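Local coordinates for HD domain protein (Enterococcus faecalis, PDB 4LRL), which probably hydrolyses deoxyribonucleoside triphosphates such as dGTP to the deoxynucleoside and triphosphate, under allosteric control by bound nucleotides, at residues V39-Y47 / D210-F218; R87-T98 / T127-H138. All blocks are in the same frame, centred on the assembly; numbering follows the deposited sequence. Where two conformers were deposited one is given.

Interaction 1. Residues V39-Y47 / D210-F218. With DGT (2'-deoxyguanosine-5'-triphosphate), chain O.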
loop_
_atom_site.group_PDB
_atom_site.type_symbol
_atom_site.label_atom_id
_atom_site.label_comp_id
_atom_site.label_asym_id
_atom_site.label_seq_id
_atom_site.Cartn_x
_atom_site.Cartn_y
_atom_site.Cartn_z
ATOM N N VAL C 39 20.405 6.228 -12.709
ATOM C CA VAL C 39 19.128 5.772 -12.174
ATOM C C VAL C 39 17.967 6.647 -12.649
ATOM O O VAL C 39 18.057 7.885 -12.674
ATOM C CB VAL C 39 19.125 5.633 -10.611
ATOM C CG1 VAL C 39 20.096 4.544 -10.159
ATOM C CG2 VAL C 39 19.430 6.968 -9.916
ATOM N N PHE C 40 16.887 5.975 -13.029
ATOM C CA PHE C 40 15.678 6.632 -13.475
ATOM C C PHE C 40 14.586 6.339 -12.452
ATOM O O PHE C 40 14.270 5.181 -12.180
ATOM C CB PHE C 40 15.244 6.097 -14.842
ATOM C CG PHE C 40 16.222 6.363 -15.962
ATOM C CD1 PHE C 40 17.547 5.932 -15.884
ATOM C CD2 PHE C 40 15.803 7.002 -17.122
ATOM C CE1 PHE C 40 18.438 6.162 -16.924
ATOM C CE2 PHE C 40 16.687 7.227 -18.170
ATOM C CZ PHE C 40 18.006 6.812 -18.070
ATOM N N ARG C 41 14.007 7.388 -11.887
ATOM C CA ARG C 41 12.905 7.198 -10.967
ATOM C C ARG C 41 11.731 6.553 -11.705
ATOM O O ARG C 41 11.353 6.982 -12.795
ATOM C CB ARG C 41 12.511 8.532 -10.340
ATOM C CG ARG C 41 12.010 8.414 -8.919
ATOM C CD ARG C 41 13.073 7.825 -7.991
ATOM N NE ARG C 41 12.487 7.457 -6.703
ATOM C CZ ARG C 41 12.685 8.114 -5.564
ATOM N NH1 ARG C 41 13.497 9.158 -5.518
ATOM N NH2 ARG C 41 12.088 7.702 -4.458
ATOM N N ASP C 42 11.192 5.491 -11.115
ATOM C CA ASP C 42 10.058 4.784 -11.666
ATOM C C ASP C 42 9.094 4.433 -10.544
ATOM O O ASP C 42 9.482 3.824 -9.558
ATOM C CB ASP C 42 10.517 3.509 -12.383
ATOM C CG ASP C 42 9.368 2.768 -13.039
ATOM O OD1 ASP C 42 8.724 3.339 -13.930
ATOM O OD2 ASP C 42 9.101 1.608 -12.673
ATOM N N PRO C 43 7.820 4.815 -10.686
ATOM C CA PRO C 43 6.890 4.575 -9.576
ATOM C C PRO C 43 6.650 3.088 -9.285
ATOM O O PRO C 43 6.268 2.730 -8.165
ATOM C CB PRO C 43 5.605 5.274 -10.031
ATOM C CG PRO C 43 5.726 5.392 -11.511
ATOM C CD PRO C 43 7.185 5.526 -11.808
ATOM N N VAL C 44 6.907 2.236 -10.273
ATOM C CA VAL C 44 6.646 0.800 -10.150
ATOM C C VAL C 44 7.835 0.012 -9.573
ATOM O O VAL C 44 7.684 -0.723 -8.586
ATOM C CB VAL C 44 6.183 0.211 -11.508
ATOM C CG1 VAL C 44 6.085 -1.319 -11.457
ATOM C CG2 VAL C 44 4.857 0.827 -11.917
ATOM N N HIS C 45 9.010 0.175 -10.185
ATOM C CA HIS C 45 10.215 -0.553 -9.769
ATOM C C HIS C 45 11.150 0.307 -8.931
ATOM O O HIS C 45 12.304 -0.073 -8.691
ATOM C CB HIS C 45 10.941 -1.136 -10.992
ATOM C CG HIS C 45 10.068 -2.008 -11.836
ATOM N ND1 HIS C 45 9.457 -3.139 -11.344
ATOM C CD2 HIS C 45 9.677 -1.903 -13.127
ATOM C CE1 HIS C 45 8.730 -3.697 -12.296
ATOM N NE2 HIS C 45 8.848 -2.969 -13.391
ATOM N N ASN C 46 10.624 1.452 -8.475
ATOM C CA ASN C 46 11.357 2.462 -7.720
ATOM C C ASN C 46 12.473 3.108 -8.539
ATOM O O ASN C 46 12.473 4.330 -8.703
ATOM C CB ASN C 46 11.819 1.931 -6.358
ATOM C CG ASN C 46 10.668 1.342 -5.551
ATOM O OD1 ASN C 46 9.691 2.029 -5.240
ATOM N ND2 ASN C 46 10.766 0.057 -5.233
ATOM N N TYR C 47 13.380 2.300 -9.091
ATOM C CA TYR C 47 14.464 2.787 -9.942
ATOM C C TYR C 47 14.701 1.892 -11.153
ATOM O O TYR C 47 14.622 0.656 -11.057
ATOM C CB TYR C 47 15.765 2.873 -9.151
ATOM C CG TYR C 47 15.762 3.914 -8.060
ATOM C CD1 TYR C 47 15.321 3.600 -6.773
ATOM C CD2 TYR C 47 16.202 5.211 -8.309
ATOM C CE1 TYR C 47 15.321 4.549 -5.764
ATOM C CE2 TYR C 47 16.206 6.170 -7.303
ATOM C CZ TYR C 47 15.764 5.831 -6.035
ATOM O OH TYR C 47 15.760 6.774 -5.038
ATOM N N ASP C 210 5.942 -6.685 -16.137
ATOM C CA ASP C 210 5.902 -5.242 -16.024
ATOM C C ASP C 210 4.508 -4.674 -16.301
ATOM O O ASP C 210 4.023 -3.882 -15.511
ATOM C CB ASP C 210 6.935 -4.556 -16.912
ATOM C CG ASP C 210 6.996 -3.060 -16.649
ATOM O OD1 ASP C 210 6.394 -2.303 -17.435
ATOM O OD2 ASP C 210 7.612 -2.644 -15.637
ATOM N N TYR C 211 3.862 -5.055 -17.409
ATOM C CA TYR C 211 2.582 -4.410 -17.693
ATOM C C TYR C 211 1.500 -4.772 -16.689
ATOM O O TYR C 211 0.686 -3.926 -16.330
ATOM C CB TYR C 211 2.121 -4.502 -19.169
ATOM C CG TYR C 211 1.688 -5.844 -19.705
ATOM C CD1 TYR C 211 0.546 -6.497 -19.227
ATOM C CD2 TYR C 211 2.383 -6.431 -20.758
ATOM C CE1 TYR C 211 0.143 -7.727 -19.764
ATOM C CE2 TYR C 211 1.992 -7.655 -21.299
ATOM C CZ TYR C 211 0.874 -8.297 -20.801
ATOM O OH TYR C 211 0.503 -9.511 -21.360
ATOM N N LEU C 212 1.520 -6.001 -16.188
ATOM C CA LEU C 212 0.548 -6.367 -15.150
ATOM C C LEU C 212 0.693 -5.473 -13.916
ATOM O O LEU C 212 -0.291 -4.922 -13.429
ATOM C CB LEU C 212 0.611 -7.852 -14.794
ATOM C CG LEU C 212 0.138 -8.791 -15.925
ATOM C CD1 LEU C 212 0.496 -10.253 -15.613
ATOM C CD2 LEU C 212 -1.363 -8.656 -16.283
ATOM N N LEU C 213 1.929 -5.298 -13.450
ATOM C CA LEU C 213 2.186 -4.473 -12.291
ATOM C C LEU C 213 1.935 -2.997 -12.574
ATOM O O LEU C 213 1.311 -2.307 -11.762
ATOM C CB LEU C 213 3.619 -4.673 -11.810
ATOM C CG LEU C 213 3.974 -6.017 -11.161
ATOM C CD1 LEU C 213 5.503 -6.175 -11.066
ATOM C CD2 LEU C 213 3.311 -6.135 -9.769
ATOM N N ARG C 214 2.440 -2.524 -13.716
ATOM C CA ARG C 214 2.359 -1.117 -14.095
ATOM C C ARG C 214 0.918 -0.715 -14.442
ATOM O O ARG C 214 0.445 0.349 -14.032
ATOM C CB ARG C 214 3.296 -0.825 -15.280
ATOM C CG ARG C 214 3.346 0.663 -15.714
ATOM C CD ARG C 214 4.486 0.925 -16.740
ATOM N NE ARG C 214 5.737 0.287 -16.316
ATOM C CZ ARG C 214 6.632 0.863 -15.522
ATOM N NH1 ARG C 214 7.719 0.197 -15.178
ATOM N NH2 ARG C 214 6.451 2.106 -15.076
ATOM N N ASP C 215 0.234 -1.562 -15.208
ATOM C CA ASP C 215 -1.167 -1.309 -15.511
ATOM C C ASP C 215 -2.019 -1.280 -14.233
ATOM O O ASP C 215 -2.895 -0.433 -14.102
ATOM C CB ASP C 215 -1.704 -2.316 -16.517
ATOM C CG ASP C 215 -1.019 -2.207 -17.870
ATOM O OD1 ASP C 215 -0.292 -1.210 -18.114
ATOM O OD2 ASP C 215 -1.199 -3.125 -18.691
ATOM N N ALA C 216 -1.732 -2.184 -13.296
ATOM C CA ALA C 216 -2.408 -2.185 -12.004
ATOM C C ALA C 216 -2.088 -0.924 -11.220
ATOM O O ALA C 216 -2.988 -0.326 -10.616
ATOM C CB ALA C 216 -2.040 -3.424 -11.189
ATOM N N TYR C 217 -0.811 -0.526 -11.243
ATOM C CA TYR C 217 -0.352 0.622 -10.481
ATOM C C TYR C 217 -1.084 1.888 -10.915
ATOM O O TYR C 217 -1.525 2.670 -10.069
ATOM C CB TYR C 217 1.173 0.804 -10.591
ATOM C CG TYR C 217 1.721 1.903 -9.689
ATOM C CD1 TYR C 217 2.135 1.624 -8.386
ATOM C CD2 TYR C 217 1.803 3.228 -10.134
ATOM C CE1 TYR C 217 2.625 2.641 -7.539
ATOM C CE2 TYR C 217 2.286 4.242 -9.314
ATOM C CZ TYR C 217 2.692 3.946 -8.012
ATOM O OH TYR C 217 3.167 4.952 -7.199
ATOM N N PHE C 218 -1.227 2.079 -12.226
ATOM C CA PHE C 218 -1.853 3.302 -12.766
ATOM C C PHE C 218 -3.386 3.287 -12.814
ATOM O O PHE C 218 -4.016 4.322 -12.599
ATOM C CB PHE C 218 -1.258 3.671 -14.130
ATOM C CG PHE C 218 0.140 4.215 -14.039
ATOM C CD1 PHE C 218 1.240 3.370 -14.121
ATOM C CD2 PHE C 218 0.360 5.570 -13.844
ATOM C CE1 PHE C 218 2.529 3.862 -14.025
ATOM C CE2 PHE C 218 1.666 6.069 -13.748
ATOM C CZ PHE C 218 2.745 5.205 -13.833
HETATM P PG DGT O . 24.248 13.571 -18.278
HETATM O O1G DGT O . 25.042 14.204 -19.403
HETATM O O2G DGT O . 23.620 12.239 -18.618
HETATM O O3G DGT O . 24.976 13.608 -16.948
HETATM O O3B DGT O . 22.980 14.557 -18.118
HETATM P PB DGT O . 22.141 14.634 -16.744
HETATM O O1B DGT O . 22.357 13.370 -15.954
HETATM O O2B DGT O . 22.423 15.973 -16.099
HETATM O O3A DGT O . 20.618 14.706 -17.288
HETATM P PA DGT O . 19.899 13.555 -18.156
HETATM O O1A DGT O . 20.774 12.351 -18.314
HETATM O O2A DGT O . 19.317 14.191 -19.393
HETATM O "O5'" DGT O . 18.679 13.152 -17.185
HETATM C "C5'" DGT O . 18.884 13.003 -15.779
HETATM C "C4'" DGT O . 17.615 12.500 -15.104
HETATM O "O4'" DGT O . 16.571 12.332 -16.063
HETATM C "C3'" DGT O . 17.843 11.139 -14.463
HETATM O "O3'" DGT O . 17.363 11.171 -13.108
HETATM C "C2'" DGT O . 17.040 10.150 -15.292
HETATM C "C1'" DGT O . 15.970 11.045 -15.900
HETATM N N9 DGT O . 15.417 10.578 -17.197
HETATM C C8 DGT O . 14.133 10.245 -17.403
HETATM N N7 DGT O . 13.911 9.876 -18.687
HETATM C C5 DGT O . 15.082 9.975 -19.325
HETATM C C6 DGT O . 15.549 9.733 -20.703
HETATM O O6 DGT O . 14.743 9.345 -21.576
HETATM N N1 DGT O . 16.846 9.951 -20.969
HETATM C C2 DGT O . 17.722 10.378 -20.032
HETATM N N2 DGT O . 19.014 10.573 -20.377
HETATM N N3 DGT O . 17.357 10.622 -18.744
HETATM C C4 DGT O . 16.073 10.438 -18.343
#

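Interaction 2. Residues R87-T98 / T127-H138. With NI (nickel (II) ion), chain N.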
loop_
_atom_site.group_PDB
_atom_site.type_symbol
_atom_site.label_atom_id
_atom_site.label_comp_id
_atom_site.label_asym_id
_atom_site.label_seq_id
_atom_site.Cartn_x
_atom_site.Cartn_y
_atom_site.Cartn_z
ATOM N N ARG C 87 4.102 3.957 -23.388
ATOM C CA ARG C 87 4.827 2.752 -23.763
ATOM C C ARG C 87 6.315 2.898 -23.437
ATOM O O ARG C 87 7.042 1.901 -23.339
ATOM C CB ARG C 87 4.643 2.451 -25.252
ATOM C CG ARG C 87 3.237 2.054 -25.631
ATOM C CD ARG C 87 3.200 1.464 -27.053
ATOM N NE ARG C 87 1.863 0.961 -27.358
ATOM C CZ ARG C 87 1.413 -0.241 -27.015
ATOM N NH1 ARG C 87 2.197 -1.104 -26.370
ATOM N NH2 ARG C 87 0.175 -0.579 -27.322
ATOM N N PHE C 88 6.758 4.139 -23.273
ATOM C CA PHE C 88 8.142 4.404 -22.898
ATOM C C PHE C 88 8.437 3.890 -21.488
ATOM O O PHE C 88 9.419 3.168 -21.274
ATOM C CB PHE C 88 8.445 5.895 -23.008
ATOM C CG PHE C 88 9.851 6.279 -22.594
ATOM C CD1 PHE C 88 10.899 6.240 -23.514
ATOM C CD2 PHE C 88 10.115 6.727 -21.295
ATOM C CE1 PHE C 88 12.188 6.606 -23.150
ATOM C CE2 PHE C 88 11.408 7.099 -20.923
ATOM C CZ PHE C 88 12.444 7.038 -21.855
ATOM N N SER C 89 7.586 4.241 -20.528
ATOM C CA SER C 89 7.832 3.814 -19.144
ATOM C C SER C 89 7.707 2.300 -19.021
ATOM O O SER C 89 8.447 1.681 -18.271
ATOM C CB SER C 89 6.926 4.542 -18.152
ATOM O OG SER C 89 5.616 4.072 -18.261
ATOM N N HIS C 90 6.802 1.706 -19.789
ATOM C CA HIS C 90 6.692 0.248 -19.836
ATOM C C HIS C 90 7.959 -0.402 -20.397
ATOM O O HIS C 90 8.414 -1.427 -19.884
ATOM C CB HIS C 90 5.456 -0.206 -20.628
ATOM C CG HIS C 90 5.478 -1.664 -20.992
ATOM N ND1 HIS C 90 5.394 -2.673 -20.051
ATOM C CD2 HIS C 90 5.574 -2.282 -22.195
ATOM C CE1 HIS C 90 5.445 -3.847 -20.658
ATOM N NE2 HIS C 90 5.557 -3.637 -21.958
ATOM N N SER C 91 8.528 0.203 -21.438
ATOM C CA SER C 91 9.743 -0.307 -22.064
ATOM C C SER C 91 10.916 -0.298 -21.081
ATOM O O SER C 91 11.648 -1.288 -20.986
ATOM C CB SER C 91 10.080 0.478 -23.332
ATOM O OG SER C 91 9.119 0.219 -24.341
ATOM N N LEU C 92 11.075 0.796 -20.333
ATOM C CA LEU C 92 12.127 0.856 -19.319
ATOM C C LEU C 92 11.871 -0.157 -18.214
ATOM O O LEU C 92 12.812 -0.712 -17.665
ATOM C CB LEU C 92 12.277 2.263 -18.717
ATOM C CG LEU C 92 12.634 3.485 -19.577
ATOM C CD1 LEU C 92 13.315 4.528 -18.717
ATOM C CD2 LEU C 92 13.519 3.190 -20.763
ATOM N N GLY C 93 10.596 -0.398 -17.906
ATOM C CA GLY C 93 10.213 -1.368 -16.883
ATOM C C GLY C 93 10.642 -2.775 -17.268
ATOM O O GLY C 93 11.228 -3.510 -16.458
ATOM N N VAL C 94 10.346 -3.149 -18.507
ATOM C CA VAL C 94 10.671 -4.480 -19.016
ATOM C C VAL C 94 12.177 -4.655 -19.012
ATOM O O VAL C 94 12.674 -5.680 -18.580
ATOM C CB VAL C 94 10.067 -4.711 -20.422
ATOM C CG1 VAL C 94 10.450 -6.103 -20.989
ATOM C CG2 VAL C 94 8.574 -4.566 -20.349
ATOM N N TYR C 95 12.899 -3.617 -19.441
ATOM C CA TYR C 95 14.360 -3.617 -19.375
ATOM C C TYR C 95 14.839 -3.841 -17.939
ATOM O O TYR C 95 15.728 -4.653 -17.693
ATOM C CB TYR C 95 14.952 -2.314 -19.936
ATOM C CG TYR C 95 16.317 -2.007 -19.338
ATOM C CD1 TYR C 95 17.465 -2.629 -19.828
ATOM C CD2 TYR C 95 16.451 -1.138 -18.247
ATOM C CE1 TYR C 95 18.717 -2.378 -19.266
ATOM C CE2 TYR C 95 17.706 -0.886 -17.672
ATOM C CZ TYR C 95 18.831 -1.508 -18.197
ATOM O OH TYR C 95 20.071 -1.272 -17.662
ATOM N N GLU C 96 14.245 -3.117 -16.995
ATOM C CA GLU C 96 14.645 -3.222 -15.595
ATOM C C GLU C 96 14.443 -4.616 -14.985
ATOM O O GLU C 96 15.340 -5.132 -14.315
ATOM C CB GLU C 96 13.955 -2.155 -14.731
ATOM C CG GLU C 96 14.321 -2.237 -13.238
ATOM C CD GLU C 96 15.808 -2.006 -12.936
ATOM O OE1 GLU C 96 16.207 -2.239 -11.773
ATOM O OE2 GLU C 96 16.579 -1.574 -13.830
ATOM N N ILE C 97 13.269 -5.202 -15.208
ATOM C CA ILE C 97 12.967 -6.543 -14.700
ATOM C C ILE C 97 13.968 -7.554 -15.275
ATOM O O ILE C 97 14.482 -8.399 -14.551
ATOM C CB ILE C 97 11.513 -6.965 -15.028
ATOM C CG1 ILE C 97 10.504 -6.038 -14.305
ATOM C CG2 ILE C 97 11.288 -8.451 -14.708
ATOM C CD1 ILE C 97 9.027 -6.430 -14.490
ATOM N N THR C 98 14.253 -7.423 -16.570
ATOM C CA THR C 98 15.186 -8.285 -17.295
ATOM C C THR C 98 16.596 -8.148 -16.719
ATOM O O THR C 98 17.314 -9.144 -16.567
ATOM C CB THR C 98 15.193 -7.932 -18.803
ATOM O OG1 THR C 98 13.888 -8.146 -19.347
ATOM C CG2 THR C 98 16.163 -8.791 -19.568
ATOM N N THR C 127 20.133 -9.388 -24.459
ATOM C CA THR C 127 18.883 -9.617 -23.756
ATOM C C THR C 127 18.297 -8.284 -23.262
ATOM O O THR C 127 17.078 -8.073 -23.332
ATOM C CB THR C 127 19.053 -10.621 -22.597
ATOM O OG1 THR C 127 19.701 -11.812 -23.074
ATOM C CG2 THR C 127 17.707 -11.008 -22.015
ATOM N N LEU C 128 19.167 -7.392 -22.785
ATOM C CA LEU C 128 18.744 -6.073 -22.322
ATOM C C LEU C 128 18.253 -5.233 -23.492
ATOM O O LEU C 128 17.244 -4.530 -23.387
ATOM C CB LEU C 128 19.878 -5.363 -21.576
ATOM C CG LEU C 128 20.313 -5.994 -20.257
ATOM C CD1 LEU C 128 21.524 -5.287 -19.646
ATOM C CD2 LEU C 128 19.143 -6.024 -19.291
ATOM N N CYS C 129 18.961 -5.328 -24.614
ATOM C CA CYS C 129 18.561 -4.613 -25.819
ATOM C C CYS C 129 17.182 -5.066 -26.295
ATOM O O CYS C 129 16.290 -4.240 -26.486
ATOM C CB CYS C 129 19.616 -4.766 -26.913
ATOM S SG CYS C 129 21.112 -3.829 -26.558
ATOM N N ALA C 130 17.001 -6.374 -26.450
ATOM C CA ALA C 130 15.689 -6.924 -26.824
ATOM C C ALA C 130 14.573 -6.542 -25.850
ATOM O O ALA C 130 13.451 -6.281 -26.279
ATOM C CB ALA C 130 15.752 -8.410 -26.997
ATOM N N ALA C 131 14.883 -6.493 -24.555
ATOM C CA ALA C 131 13.905 -6.086 -23.547
ATOM C C ALA C 131 13.479 -4.625 -23.718
ATOM O O ALA C 131 12.298 -4.303 -23.662
ATOM C CB ALA C 131 14.455 -6.306 -22.163
ATOM N N LEU C 132 14.450 -3.747 -23.939
ATOM C CA LEU C 132 14.167 -2.339 -24.120
ATOM C C LEU C 132 13.374 -2.057 -25.405
ATOM O O LEU C 132 12.483 -1.188 -25.433
ATOM C CB LEU C 132 15.470 -1.545 -24.106
ATOM C CG LEU C 132 15.308 -0.024 -24.117
ATOM C CD1 LEU C 132 14.518 0.442 -22.875
ATOM C CD2 LEU C 132 16.666 0.637 -24.205
ATOM N N LEU C 133 13.695 -2.796 -26.459
ATOM C CA LEU C 133 13.180 -2.495 -27.792
ATOM C C LEU C 133 11.956 -3.315 -28.168
ATOM O O LEU C 133 11.433 -3.146 -29.274
ATOM C CB LEU C 133 14.277 -2.711 -28.841
ATOM C CG LEU C 133 15.526 -1.832 -28.766
ATOM C CD1 LEU C 133 16.587 -2.383 -29.698
ATOM C CD2 LEU C 133 15.193 -0.372 -29.087
ATOM N N HIS C 134 11.489 -4.181 -27.264
ATOM C CA HIS C 134 10.454 -5.175 -27.620
ATOM C C HIS C 134 9.168 -4.575 -28.217
ATOM O O HIS C 134 8.500 -5.212 -29.009
ATOM C CB HIS C 134 10.137 -6.123 -26.442
ATOM C CG HIS C 134 9.249 -5.517 -25.392
ATOM N ND1 HIS C 134 9.642 -4.463 -24.589
ATOM C CD2 HIS C 134 7.981 -5.821 -25.017
ATOM C CE1 HIS C 134 8.655 -4.142 -23.771
ATOM N NE2 HIS C 134 7.634 -4.947 -24.011
ATOM N N ASP C 135 8.850 -3.343 -27.847
ATOM C CA ASP C 135 7.590 -2.710 -28.237
ATOM C C ASP C 135 7.806 -1.481 -29.108
ATOM O O ASP C 135 6.873 -0.700 -29.313
ATOM C CB ASP C 135 6.814 -2.285 -26.990
ATOM C CG ASP C 135 6.037 -3.425 -26.358
ATOM O OD1 ASP C 135 5.808 -4.479 -27.005
ATOM O OD2 ASP C 135 5.648 -3.253 -25.185
ATOM N N VAL C 136 9.022 -1.306 -29.616
ATOM C CA VAL C 136 9.380 -0.097 -30.348
ATOM C C VAL C 136 8.550 0.101 -31.636
ATOM O O VAL C 136 8.373 1.218 -32.083
ATOM C CB VAL C 136 10.920 -0.019 -30.595
ATOM C CG1 VAL C 136 11.337 -0.816 -31.822
ATOM C CG2 VAL C 136 11.376 1.419 -30.700
ATOM N N GLY C 137 8.021 -0.983 -32.198
ATOM C CA GLY C 137 7.235 -0.909 -33.432
ATOM C C GLY C 137 5.755 -0.591 -33.254
ATOM O O GLY C 137 5.018 -0.504 -34.236
ATOM N N HIS C 138 5.311 -0.438 -32.007
ATOM C CA HIS C 138 3.933 -0.042 -31.728
ATOM C C HIS C 138 3.703 1.410 -32.136
ATOM O O HIS C 138 4.519 2.280 -31.821
ATOM C CB HIS C 138 3.627 -0.160 -30.240
ATOM C CG HIS C 138 3.316 -1.551 -29.776
ATOM N ND1 HIS C 138 2.158 -2.213 -30.127
ATOM C CD2 HIS C 138 3.983 -2.378 -28.937
ATOM C CE1 HIS C 138 2.137 -3.398 -29.541
ATOM N NE2 HIS C 138 3.232 -3.522 -28.812
HETATM NI NI NI N . 5.445 -4.922 -23.707
HETATM O O HOH W 1 4.352 -0.938 -24.947
HETATM O O HOH W 2 10.067 -1.334 -26.389
HETATM O O HOH W 3 4.284 -6.046 -25.112
HETATM O O HOH W 4 3.140 -4.199 -23.641
#

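Interaction 1. Residues V39-Y47 / D210-F218
Val44, in the tight turn joining strands 33-42 and 46-52, comes nearest to helix 206-219 at Arg214, CA to CA 6.1 Å, and the turn meets the helix through Asp42, Pro43, Val44 and His45. Arg214 is the hub. Its NH1 and NH2 grip Asp42 end-on; NH2 reaches OD1 at 2.8 Å on the syn lone pair, whereas NH1 meets OD2 more loosely at 3.2 Å. Side-on, NE and NH1 hold Asp210 one turn earlier in the helix, so NH1 serves both carboxylates. The bend at chi3 (-46°) turns the guanidinium back toward Asp210. Asp42 OD2 also accepts the backbone N of His45 at 2.9 Å, from the opposite face of the carboxylate to NH1, an Asx motif that fixes the turn. The His45 ring carries NE2 to Asp210 OD2 at 2.6 Å, close to its own plane, with ring and carboxylate planes 40° apart. Val44 CG2 lies over one guanidinium face, 3.8 Å above its plane. Pro43 and Val44 supply the apolar flank: Pro43 CB touches Tyr217 CE2 at 3.5 Å and its CG meets the Phe218 ring, while Val44 packs on Leu213 and Tyr217. His81 of the second subunit also bonds to Asp42 OD1, and the Tyr217 rings of the two subunits stack. In this buried site Arg214 probably offsets much of the carboxylates' charge, and the His45 N-H probably helps stabilise Asp210.

Interaction 2. Residues R87-T98 / T127-H138
His134 takes the rotamer with CG between its backbone N and carbonyl carbon (chi1 78°), swinging NE2 toward His90, whose CG is anti to the backbone N; Asp135, with CG beside its backbone N, adds OD2. His90 NE2, His134 NE2 and Asp135 OD2 each lie 2.2 Å from the nickel ion, and Asp207 with two waters completes the site. The two histidine rings are inclined at 66° and converge on the metal, while Asp135 OD2 lies at the edge of the His90 ring. Second-shell contacts fix the ligands: His134 ND1 donates to Ala131 O at 2.8 Å, Val94 CG1 covers the face of the His134 ring turned away from the Asp135 carboxylate, and His90 ND1 bonds to Asp210. Farther out, the extended Arg87 lays its guanidinium flat on the His138 ring, centres 3.7 Å apart, and a water joins its NH1 to Asp135 OD2. A second water links Ser91 OG, Leu132 O and Asp135 N. Behind the metal, the helical segments 87-98 and 127-133 run nearly antiparallel at 155° with axes 7.6 Å apart. Ala131 CB sits against Thr98 OG1 at 3.4 Å, and Tyr95 CE1 packs on Leu128 CD2 at 3.7 Å. His90, the adjacent pair His134-Asp135 and Asp207 form the H...HD...D metal site that defines the HD-domain phosphohydrolases.

Both contacts are buried, and helix 206-219 joins them: it supplies Asp210 and Arg214 to interaction 1, while Asp207 on its earlier turn completes the nickel site of interaction 2. Asp210 is the direct bridge through its bond to His90, so the salt-bridge network of 39-47 / 210-218 forms an outer shell to the metal. Chemistry follows position. Interaction 2, somewhat nearer the centre of the chain, rests on metal ligation, water bridges and helix packing; interaction 1 is dominated by its salt-bridge network with an apolar flank. Both reach the second subunit, interaction 1 through more residues. Its strand 33-42 also carries Phe40, whose ring face meets the bound dGTP, while Phe88 of interaction 2 touches the same nucleotide.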